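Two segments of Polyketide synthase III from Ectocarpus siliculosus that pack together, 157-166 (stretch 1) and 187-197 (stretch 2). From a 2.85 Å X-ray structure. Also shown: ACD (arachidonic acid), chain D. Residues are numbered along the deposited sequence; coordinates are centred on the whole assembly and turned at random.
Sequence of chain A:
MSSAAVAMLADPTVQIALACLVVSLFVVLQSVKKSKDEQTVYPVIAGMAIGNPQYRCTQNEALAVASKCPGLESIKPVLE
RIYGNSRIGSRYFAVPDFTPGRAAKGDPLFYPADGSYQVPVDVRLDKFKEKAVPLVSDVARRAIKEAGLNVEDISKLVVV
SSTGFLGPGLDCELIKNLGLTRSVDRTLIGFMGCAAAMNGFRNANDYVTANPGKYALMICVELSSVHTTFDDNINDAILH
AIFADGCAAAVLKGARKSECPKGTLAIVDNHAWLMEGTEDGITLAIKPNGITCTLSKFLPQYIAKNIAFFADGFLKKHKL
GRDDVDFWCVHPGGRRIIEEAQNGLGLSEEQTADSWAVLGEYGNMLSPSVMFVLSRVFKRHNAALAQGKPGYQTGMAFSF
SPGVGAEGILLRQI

Stretch 1 157-166: LVVVSSTGFL
Stretch 2 (187-197) TLIGFMGCAAA

Where two parallel strands run out, a single serine hydroxyl can take over from the backbone ladder. In this polyketide synthase, Ser 162 (chi1 m, phi/psi -112/0) accepts a hydrogen bond at OG from Gly 193 N at 3.0 Å, while its OG lies 2.6 Å from a water that donates to Gly 193 O (water O to Gly 193 O, 2.9 Å). The loop that follows has two residues with positive phi: Phe 191 adopts phi/psi 59/35, and Gly 193, at 71/-147, has a positive phi that favours glycine.

Before this point the pairing is regular. Strands 157-161 and 187-190, both extended, run parallel at 18°, matching Val 158 with Thr 187 through Ser 161 with Gly 190, CA atoms 4.8 to 5.2 Å apart. Thr 187 N donates to Leu 157 O (2.9 Å), Val 159 N to Thr 187 O (3.0 Å), Ile 189 N to Val 159 O (2.9 Å), Ser 161 N to Ile 189 O (3.1 Å) and Phe 191 N to Ser 161 O (3.2 Å).

Val 158, Val 160 (both t) and Ile 189 (m, t) share one face, where Val 160 CG1 meets Ala 196 CB at 3.2 Å. On the other, Gly 190 leaves room for Phe 165 (m, chi2 -85°): an ideal CB would sit 2.7 Å from Phe 165 CE1.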

# COMPACT_ATOMS: atom_id res chain seq x y z
N LEU A 157 -0.21 11.68 -5.25
CA LEU A 157 1.10 11.04 -5.17
C LEU A 157 0.96 9.59 -4.74
O LEU A 157 0.34 9.28 -3.71
CB LEU A 157 2.01 11.81 -4.20
CG LEU A 157 3.41 11.28 -3.86
CD1 LEU A 157 4.29 11.15 -5.10
CD2 LEU A 157 4.05 12.20 -2.83
N VAL A 158 1.52 8.69 -5.54
CA VAL A 158 1.49 7.27 -5.23
C VAL A 158 2.91 6.72 -5.22
O VAL A 158 3.60 6.75 -6.25
CB VAL A 158 0.62 6.49 -6.24
CG1 VAL A 158 0.68 4.99 -5.96
CG2 VAL A 158 -0.82 6.98 -6.21
N VAL A 159 3.34 6.24 -4.06
CA VAL A 159 4.65 5.60 -3.91
C VAL A 159 4.46 4.09 -3.82
O VAL A 159 3.55 3.61 -3.15
CB VAL A 159 5.41 6.13 -2.68
CG1 VAL A 159 6.73 5.39 -2.48
CG2 VAL A 159 5.67 7.63 -2.81
N VAL A 160 5.33 3.36 -4.51
CA VAL A 160 5.26 1.90 -4.57
C VAL A 160 6.61 1.29 -4.18
O VAL A 160 7.65 1.65 -4.75
CB VAL A 160 4.87 1.43 -5.99
CG1 VAL A 160 5.09 -0.07 -6.15
CG2 VAL A 160 3.42 1.79 -6.30
N SER A 161 6.59 0.38 -3.21
CA SER A 161 7.79 -0.34 -2.79
C SER A 161 7.48 -1.61 -2.00
O SER A 161 6.55 -1.63 -1.19
CB SER A 161 8.72 0.56 -1.97
OG SER A 161 10.02 -0.02 -1.87
N SER A 162 8.26 -2.65 -2.26
CA SER A 162 8.22 -3.89 -1.48
C SER A 162 9.53 -4.06 -0.69
O SER A 162 9.71 -5.04 0.03
CB SER A 162 8.01 -5.10 -2.40
OG SER A 162 6.75 -5.04 -3.04
N THR A 163 10.43 -3.09 -0.83
CA THR A 163 11.73 -3.14 -0.15
C THR A 163 11.89 -2.04 0.91
O THR A 163 12.95 -1.93 1.54
CB THR A 163 12.90 -3.05 -1.16
OG1 THR A 163 12.73 -1.89 -1.99
CG2 THR A 163 12.95 -4.30 -2.03
N GLY A 164 10.85 -1.24 1.10
CA GLY A 164 10.88 -0.15 2.06
C GLY A 164 9.54 0.15 2.71
O GLY A 164 8.52 0.25 2.03
N PHE A 165 9.56 0.27 4.04
CA PHE A 165 8.39 0.66 4.82
C PHE A 165 8.87 1.63 5.88
O PHE A 165 9.71 1.29 6.71
CB PHE A 165 7.72 -0.56 5.46
CG PHE A 165 7.24 -1.59 4.47
CD1 PHE A 165 5.99 -1.47 3.87
CD2 PHE A 165 8.04 -2.68 4.14
CE1 PHE A 165 5.55 -2.41 2.95
CE2 PHE A 165 7.60 -3.63 3.23
CZ PHE A 165 6.36 -3.49 2.63
N LEU A 166 8.33 2.85 5.84
CA LEU A 166 8.88 3.94 6.64
C LEU A 166 7.81 4.67 7.44
O LEU A 166 6.69 4.85 6.96
CB LEU A 166 9.64 4.93 5.75
CG LEU A 166 10.72 4.36 4.82
CD1 LEU A 166 11.22 5.43 3.86
CD2 LEU A 166 11.88 3.75 5.61
N THR A 187 -0.83 7.94 -1.37
CA THR A 187 -1.08 6.51 -1.17
C THR A 187 0.23 5.73 -1.22
O THR A 187 1.06 5.95 -2.10
CB THR A 187 -2.08 5.96 -2.21
OG1 THR A 187 -3.29 6.73 -2.18
CG2 THR A 187 -2.44 4.50 -1.94
N LEU A 188 0.41 4.82 -0.27
CA LEU A 188 1.56 3.93 -0.24
C LEU A 188 1.16 2.48 -0.53
O LEU A 188 0.49 1.83 0.28
CB LEU A 188 2.28 4.04 1.11
CG LEU A 188 2.86 5.40 1.52
CD1 LEU A 188 3.15 5.44 3.02
CD2 LEU A 188 4.11 5.75 0.73
N ILE A 189 1.55 2.00 -1.71
CA ILE A 189 1.32 0.62 -2.12
C ILE A 189 2.55 -0.22 -1.77
O ILE A 189 3.61 -0.06 -2.37
CB ILE A 189 1.02 0.50 -3.64
CG1 ILE A 189 -0.23 1.31 -4.01
CG2 ILE A 189 0.85 -0.96 -4.04
CD1 ILE A 189 -0.50 1.38 -5.50
N GLY A 190 2.38 -1.10 -0.79
CA GLY A 190 3.50 -1.89 -0.27
C GLY A 190 3.36 -3.39 -0.40
O GLY A 190 2.25 -3.93 -0.36
N PHE A 191 4.50 -4.05 -0.58
CA PHE A 191 4.62 -5.51 -0.55
C PHE A 191 3.75 -6.22 -1.61
O PHE A 191 3.23 -7.32 -1.37
CB PHE A 191 4.31 -6.03 0.86
CG PHE A 191 5.31 -7.01 1.40
CD1 PHE A 191 6.67 -6.70 1.44
CD2 PHE A 191 4.90 -8.23 1.91
CE1 PHE A 191 7.59 -7.59 1.95
CE2 PHE A 191 5.82 -9.13 2.43
CZ PHE A 191 7.17 -8.81 2.45
N MET A 192 3.60 -5.59 -2.77
CA MET A 192 2.87 -6.19 -3.89
C MET A 192 3.80 -6.73 -4.98
O MET A 192 3.38 -6.96 -6.12
CB MET A 192 1.85 -5.21 -4.48
CG MET A 192 0.66 -4.92 -3.57
SD MET A 192 -0.82 -4.37 -4.45
CE MET A 192 -1.46 -5.93 -5.04
N GLY A 193 5.07 -6.92 -4.62
CA GLY A 193 6.04 -7.60 -5.47
C GLY A 193 6.52 -6.86 -6.70
O GLY A 193 6.61 -5.63 -6.71
N CYS A 194 6.81 -7.63 -7.75
CA CYS A 194 7.44 -7.13 -8.97
C CYS A 194 6.46 -6.53 -9.98
O CYS A 194 6.88 -6.03 -11.03
CB CYS A 194 8.22 -8.26 -9.65
SG CYS A 194 9.87 -8.56 -8.97
N ALA A 195 5.17 -6.57 -9.66
CA ALA A 195 4.11 -6.11 -10.56
C ALA A 195 3.42 -4.84 -10.09
O ALA A 195 2.50 -4.35 -10.75
CB ALA A 195 3.08 -7.22 -10.77
N ALA A 196 3.87 -4.30 -8.96
CA ALA A 196 3.19 -3.18 -8.29
C ALA A 196 3.13 -1.87 -9.11
O ALA A 196 2.35 -0.98 -8.78
CB ALA A 196 3.80 -2.94 -6.92
N ALA A 197 3.94 -1.77 -10.16
CA ALA A 197 3.84 -0.65 -11.10
C ALA A 197 2.51 -0.67 -11.85
O ALA A 197 1.96 0.38 -12.18
CB ALA A 197 5.00 -0.68 -12.09
C1 ACD D . 9.83 -11.40 -7.24
C2 ACD D . 9.17 -10.60 -6.14
C3 ACD D . 10.17 -9.62 -5.54
C4 ACD D . 9.94 -9.43 -4.04
C5 ACD D . 11.15 -8.82 -3.40
C6 ACD D . 11.18 -8.59 -2.09
C7 ACD D . 12.41 -7.97 -1.47
C8 ACD D . 13.46 -9.00 -1.15
C9 ACD D . 14.74 -8.63 -1.12
C10 ACD D . 15.82 -9.63 -0.79
C11 ACD D . 16.76 -9.78 -1.96
C12 ACD D . 18.08 -9.71 -1.77
C13 ACD D . 19.01 -9.87 -2.95
C14 ACD D . 20.04 -8.77 -2.98
C15 ACD D . 20.83 -8.63 -4.04
C16 ACD D . 21.87 -7.54 -4.09
C17 ACD D . 23.19 -8.08 -3.55
C18 ACD D . 24.22 -8.31 -4.64
C19 ACD D . 24.99 -9.60 -4.38
C20 ACD D . 26.19 -9.72 -5.29
O1 ACD D . 9.24 -11.53 -8.33
O HOH W 1 6.89 -3.30 -4.98